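Local coordinates for polyketide synthase associated protein 5 (PDB 1Q9J), which probably catalyses the final step of phthiocerol dimycocerosate synthesis, passing mycocerosyl groups from mycocerosic acid synthase onto the hydroxyls of phthiocerol and related alcohols, at residues P205-W217 with D363-L376. Numbering follows the deposited sequence.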
loop_
_atom_site.group_PDB
_atom_site.type_symbol
_atom_site.label_atom_id
_atom_site.label_comp_id
_atom_site.label_asym_id
_atom_site.label_seq_id
_atom_site.Cartn_x
_atom_site.Cartn_y
_atom_site.Cartn_z
ATOM N N PRO A 205 5.659 -19.790 6.101
ATOM C CA PRO A 205 4.461 -18.953 5.989
ATOM C C PRO A 205 3.217 -19.742 5.586
ATOM O O PRO A 205 2.847 -19.783 4.409
ATOM C CB PRO A 205 4.859 -17.936 4.928
ATOM C CG PRO A 205 5.708 -18.760 4.004
ATOM C CD PRO A 205 6.586 -19.520 4.987
ATOM N N GLY A 206 2.571 -20.366 6.567
ATOM C CA GLY A 206 1.376 -21.141 6.284
ATOM C C GLY A 206 0.226 -20.276 5.807
ATOM O O GLY A 206 0.377 -19.062 5.651
ATOM N N LEU A 207 -0.922 -20.905 5.572
ATOM C CA LEU A 207 -2.110 -20.197 5.116
ATOM C C LEU A 207 -2.186 -18.789 5.707
ATOM O O LEU A 207 -1.947 -18.585 6.903
ATOM C CB LEU A 207 -3.367 -21.008 5.455
ATOM C CG LEU A 207 -3.347 -21.882 6.718
ATOM C CD1 LEU A 207 -3.541 -21.017 7.954
ATOM C CD2 LEU A 207 -4.449 -22.925 6.629
ATOM N N PRO A 208 -2.487 -17.797 4.852
ATOM C CA PRO A 208 -2.609 -16.373 5.175
ATOM C C PRO A 208 -3.946 -16.035 5.792
ATOM O O PRO A 208 -4.972 -16.545 5.350
ATOM C CB PRO A 208 -2.443 -15.687 3.814
ATOM C CG PRO A 208 -1.822 -16.735 2.928
ATOM C CD PRO A 208 -2.512 -17.984 3.393
ATOM N N GLN A 209 -3.940 -15.172 6.805
ATOM C CA GLN A 209 -5.183 -14.750 7.459
ATOM C C GLN A 209 -5.274 -13.212 7.423
ATOM O O GLN A 209 -4.274 -12.518 7.617
ATOM C CB GLN A 209 -5.237 -15.249 8.921
ATOM C CG GLN A 209 -5.027 -16.778 9.161
ATOM C CD GLN A 209 -6.237 -17.654 8.804
ATOM O OE1 GLN A 209 -7.352 -17.430 9.281
ATOM N NE2 GLN A 209 -6.005 -18.674 7.978
ATOM N N ALA A 210 -6.475 -12.698 7.159
ATOM C CA ALA A 210 -6.734 -11.259 7.089
ATOM C C ALA A 210 -6.079 -10.517 8.246
ATOM O O ALA A 210 -5.947 -11.061 9.336
ATOM C CB ALA A 210 -8.234 -10.999 7.104
ATOM N N VAL A 211 -5.657 -9.279 8.013
ATOM C CA VAL A 211 -5.041 -8.494 9.075
ATOM C C VAL A 211 -6.097 -7.537 9.638
ATOM O O VAL A 211 -6.819 -6.872 8.891
ATOM C CB VAL A 211 -3.821 -7.695 8.543
ATOM C CG1 VAL A 211 -3.084 -7.011 9.684
ATOM C CG2 VAL A 211 -2.884 -8.620 7.797
ATOM N N PRO A 212 -6.229 -7.482 10.972
ATOM C CA PRO A 212 -7.233 -6.566 11.518
ATOM C C PRO A 212 -6.962 -5.141 11.039
ATOM O O PRO A 212 -5.810 -4.699 11.009
ATOM C CB PRO A 212 -7.077 -6.740 13.032
ATOM C CG PRO A 212 -5.665 -7.247 13.199
ATOM C CD PRO A 212 -5.517 -8.195 12.045
ATOM N N VAL A 213 -8.028 -4.451 10.634
ATOM C CA VAL A 213 -7.938 -3.073 10.150
ATOM C C VAL A 213 -9.003 -2.170 10.747
ATOM O O VAL A 213 -10.197 -2.350 10.479
ATOM C CB VAL A 213 -8.125 -2.956 8.618
ATOM C CG1 VAL A 213 -8.005 -1.486 8.198
ATOM C CG2 VAL A 213 -7.107 -3.814 7.885
ATOM N N THR A 214 -8.569 -1.188 11.535
ATOM C CA THR A 214 -9.484 -0.222 12.140
ATOM C C THR A 214 -9.537 0.989 11.224
ATOM O O THR A 214 -8.541 1.350 10.610
ATOM C CB THR A 214 -8.996 0.258 13.496
ATOM O OG1 THR A 214 -8.910 -0.851 14.395
ATOM C CG2 THR A 214 -9.963 1.286 14.050
ATOM N N ARG A 215 -10.687 1.637 11.155
ATOM C CA ARG A 215 -10.794 2.775 10.277
ATOM C C ARG A 215 -11.729 3.867 10.806
ATOM O O ARG A 215 -12.869 3.591 11.204
ATOM C CB ARG A 215 -11.226 2.250 8.909
ATOM C CG ARG A 215 -11.556 3.272 7.859
ATOM C CD ARG A 215 -11.308 2.649 6.506
ATOM N NE ARG A 215 -12.353 2.936 5.535
ATOM C CZ ARG A 215 -12.258 2.652 4.240
ATOM N NH1 ARG A 215 -11.162 2.077 3.754
ATOM N NH2 ARG A 215 -13.267 2.931 3.426
ATOM N N LEU A 216 -11.227 5.106 10.831
ATOM C CA LEU A 216 -11.993 6.267 11.304
ATOM C C LEU A 216 -12.070 7.307 10.206
ATOM O O LEU A 216 -11.083 7.550 9.526
ATOM C CB LEU A 216 -11.317 6.903 12.512
ATOM C CG LEU A 216 -11.267 6.019 13.747
ATOM C CD1 LEU A 216 -10.539 6.739 14.879
ATOM C CD2 LEU A 216 -12.691 5.671 14.148
ATOM N N TRP A 217 -13.234 7.924 10.045
ATOM C CA TRP A 217 -13.410 8.945 9.021
ATOM C C TRP A 217 -13.396 10.375 9.566
ATOM O O TRP A 217 -13.122 10.624 10.744
ATOM C CB TRP A 217 -14.720 8.731 8.262
ATOM C CG TRP A 217 -14.721 7.580 7.328
ATOM C CD1 TRP A 217 -14.543 6.272 7.648
ATOM C CD2 TRP A 217 -14.939 7.628 5.913
ATOM N NE1 TRP A 217 -14.634 5.497 6.521
ATOM C CE2 TRP A 217 -14.875 6.305 5.437
ATOM C CE3 TRP A 217 -15.177 8.665 4.998
ATOM C CZ2 TRP A 217 -15.048 5.981 4.072
ATOM C CZ3 TRP A 217 -15.349 8.343 3.639
ATOM C CH2 TRP A 217 -15.281 7.013 3.195
ATOM N N ASP A 363 -17.788 2.857 -1.663
ATOM C CA ASP A 363 -16.695 2.807 -0.705
ATOM C C ASP A 363 -15.525 1.993 -1.240
ATOM O O ASP A 363 -15.701 1.121 -2.088
ATOM C CB ASP A 363 -17.191 2.218 0.621
ATOM C CG ASP A 363 -16.201 2.403 1.737
ATOM O OD1 ASP A 363 -15.219 3.155 1.519
ATOM O OD2 ASP A 363 -16.405 1.805 2.826
ATOM N N ILE A 364 -14.329 2.297 -0.751
ATOM C CA ILE A 364 -13.125 1.594 -1.176
ATOM C C ILE A 364 -12.242 1.300 0.031
ATOM O O ILE A 364 -11.595 2.199 0.563
ATOM C CB ILE A 364 -12.330 2.437 -2.204
ATOM C CG1 ILE A 364 -12.989 2.329 -3.580
ATOM C CG2 ILE A 364 -10.883 1.988 -2.253
ATOM C CD1 ILE A 364 -12.301 3.132 -4.674
ATOM N N LYS A 365 -12.223 0.041 0.461
ATOM C CA LYS A 365 -11.421 -0.353 1.619
ATOM C C LYS A 365 -10.241 -1.222 1.203
ATOM O O LYS A 365 -10.362 -2.081 0.333
ATOM C CB LYS A 365 -12.271 -1.128 2.637
ATOM C CG LYS A 365 -13.561 -0.446 3.073
ATOM C CD LYS A 365 -14.311 -1.288 4.103
ATOM C CE LYS A 365 -15.740 -0.782 4.313
ATOM N NZ LYS A 365 -16.541 -0.836 3.049
ATOM N N GLY A 366 -9.098 -1.000 1.836
ATOM C CA GLY A 366 -7.926 -1.785 1.514
ATOM C C GLY A 366 -7.528 -2.587 2.726
ATOM O O GLY A 366 -7.653 -2.128 3.864
ATOM N N GLN A 367 -7.052 -3.799 2.496
ATOM C CA GLN A 367 -6.649 -4.636 3.609
ATOM C C GLN A 367 -5.596 -5.624 3.159
ATOM O O GLN A 367 -5.509 -5.958 1.982
ATOM C CB GLN A 367 -7.860 -5.386 4.162
ATOM C CG GLN A 367 -7.556 -6.293 5.339
ATOM C CD GLN A 367 -8.811 -6.944 5.910
ATOM O OE1 GLN A 367 -8.776 -7.541 6.988
ATOM N NE2 GLN A 367 -9.926 -6.833 5.182
ATOM N N PHE A 368 -4.795 -6.081 4.108
ATOM C CA PHE A 368 -3.750 -7.043 3.822
ATOM C C PHE A 368 -4.176 -8.428 4.294
ATOM O O PHE A 368 -5.108 -8.566 5.092
ATOM C CB PHE A 368 -2.459 -6.649 4.536
ATOM C CG PHE A 368 -1.922 -5.305 4.127
ATOM C CD1 PHE A 368 -1.632 -4.342 5.086
ATOM C CD2 PHE A 368 -1.696 -5.003 2.785
ATOM C CE1 PHE A 368 -1.130 -3.102 4.719
ATOM C CE2 PHE A 368 -1.191 -3.761 2.411
ATOM C CZ PHE A 368 -0.909 -2.810 3.381
ATOM N N TYR A 369 -3.491 -9.452 3.796
ATOM C CA TYR A 369 -3.767 -10.826 4.198
ATOM C C TYR A 369 -2.483 -11.597 4.389
ATOM O O TYR A 369 -2.386 -12.726 3.941
ATOM C CB TYR A 369 -4.609 -11.556 3.159
ATOM C CG TYR A 369 -6.074 -11.215 3.208
ATOM C CD1 TYR A 369 -6.539 -9.980 2.754
ATOM C CD2 TYR A 369 -7.009 -12.137 3.692
ATOM C CE1 TYR A 369 -7.900 -9.673 2.775
ATOM C CE2 TYR A 369 -8.369 -11.840 3.717
ATOM C CZ TYR A 369 -8.805 -10.608 3.256
ATOM O OH TYR A 369 -10.141 -10.301 3.257
ATOM N N CYS A 370 -1.488 -10.998 5.032
ATOM C CA CYS A 370 -0.255 -11.726 5.255
ATOM C C CYS A 370 -0.531 -12.921 6.176
ATOM O O CYS A 370 -1.590 -13.002 6.809
ATOM C CB CYS A 370 0.799 -10.803 5.854
ATOM S SG CYS A 370 0.206 -9.770 7.188
ATOM N N SER A 371 0.410 -13.859 6.240
ATOM C CA SER A 371 0.218 -15.032 7.083
ATOM C C SER A 371 0.276 -14.656 8.566
ATOM O O SER A 371 1.031 -13.770 8.956
ATOM C CB SER A 371 1.266 -16.112 6.754
ATOM O OG SER A 371 2.582 -15.679 7.050
ATOM N N ILE A 372 -0.543 -15.326 9.378
ATOM C CA ILE A 372 -0.615 -15.092 10.825
ATOM C C ILE A 372 0.771 -14.828 11.413
ATOM O O ILE A 372 1.781 -15.262 10.860
ATOM C CB ILE A 372 -1.261 -16.326 11.560
ATOM C CG1 ILE A 372 -2.790 -16.274 11.450
ATOM C CG2 ILE A 372 -0.842 -16.372 13.028
ATOM C CD1 ILE A 372 -3.451 -15.176 12.287
ATOM N N SER A 373 0.806 -14.101 12.523
ATOM C CA SER A 373 2.050 -13.789 13.211
ATOM C C SER A 373 2.886 -12.721 12.524
ATOM O O SER A 373 4.074 -12.576 12.825
ATOM C CB SER A 373 2.898 -15.051 13.402
ATOM O OG SER A 373 3.639 -15.349 12.244
ATOM N N VAL A 374 2.277 -11.974 11.607
ATOM C CA VAL A 374 2.996 -10.905 10.921
ATOM C C VAL A 374 2.961 -9.666 11.801
ATOM O O VAL A 374 1.894 -9.107 12.066
ATOM C CB VAL A 374 2.364 -10.552 9.549
ATOM C CG1 VAL A 374 3.015 -9.296 8.986
ATOM C CG2 VAL A 374 2.577 -11.683 8.575
ATOM N N PRO A 375 4.131 -9.232 12.285
ATOM C CA PRO A 375 4.229 -8.050 13.140
ATOM C C PRO A 375 4.003 -6.803 12.302
ATOM O O PRO A 375 4.907 -5.993 12.110
ATOM C CB PRO A 375 5.654 -8.133 13.673
ATOM C CG PRO A 375 6.392 -8.737 12.515
ATOM C CD PRO A 375 5.458 -9.841 12.081
ATOM N N LEU A 376 2.790 -6.653 11.798
ATOM C CA LEU A 376 2.493 -5.513 10.971
ATOM C C LEU A 376 1.807 -4.400 11.731
ATOM O O LEU A 376 0.585 -4.391 11.874
ATOM C CB LEU A 376 1.623 -5.928 9.786
ATOM C CG LEU A 376 1.267 -4.802 8.809
ATOM C CD1 LEU A 376 2.536 -4.328 8.131
ATOM C CD2 LEU A 376 0.264 -5.286 7.789
#
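Running roughly antiparallel, the two segments, 205-217 and 363-376, come closest at Pro208 and Ser371, whose CA atoms are 3.7 Å apart, and splay to 12.0 Å between the CA atoms of Trp217 and Asp363. Near the close end, Val211 N donates to Phe368 O and Gln209 N to Cys370 O. Small Ala210 fits over one face of the Tyr369 ring, its CA 3.9 Å from the centroid in a CH-pi contact. Branched Val211 turns CG2 against Cys370 SG and Phe368 CB, while CG1 points to Leu376 CD2. Where the strands diverge, the length of Arg215 suits it to span the widening gap: it leaves with CG anti to its own N (chi1 173°), and NH1 hydrogen-bonds Ile364 O at 3.2 Å, nearly in the guanidinium plane. NH2 forms a salt bridge with Asp363 OD1 at 2.7 Å, the carboxylate turned 64° from the guanidinium. Lys365 lays CG over one guanidinium face and carries NZ back to a salt bridge with Asp363 OD2; Glu391 also pairs with NH1, so the two acids probably offset the positive charge of Arg215 and Lys365. The contact thus joins edge strands of two sheets, 213-216 and 360-368, at the interface of the two-domain acyltransferase fold, with Phe368 close to His124, the probable proton acceptor.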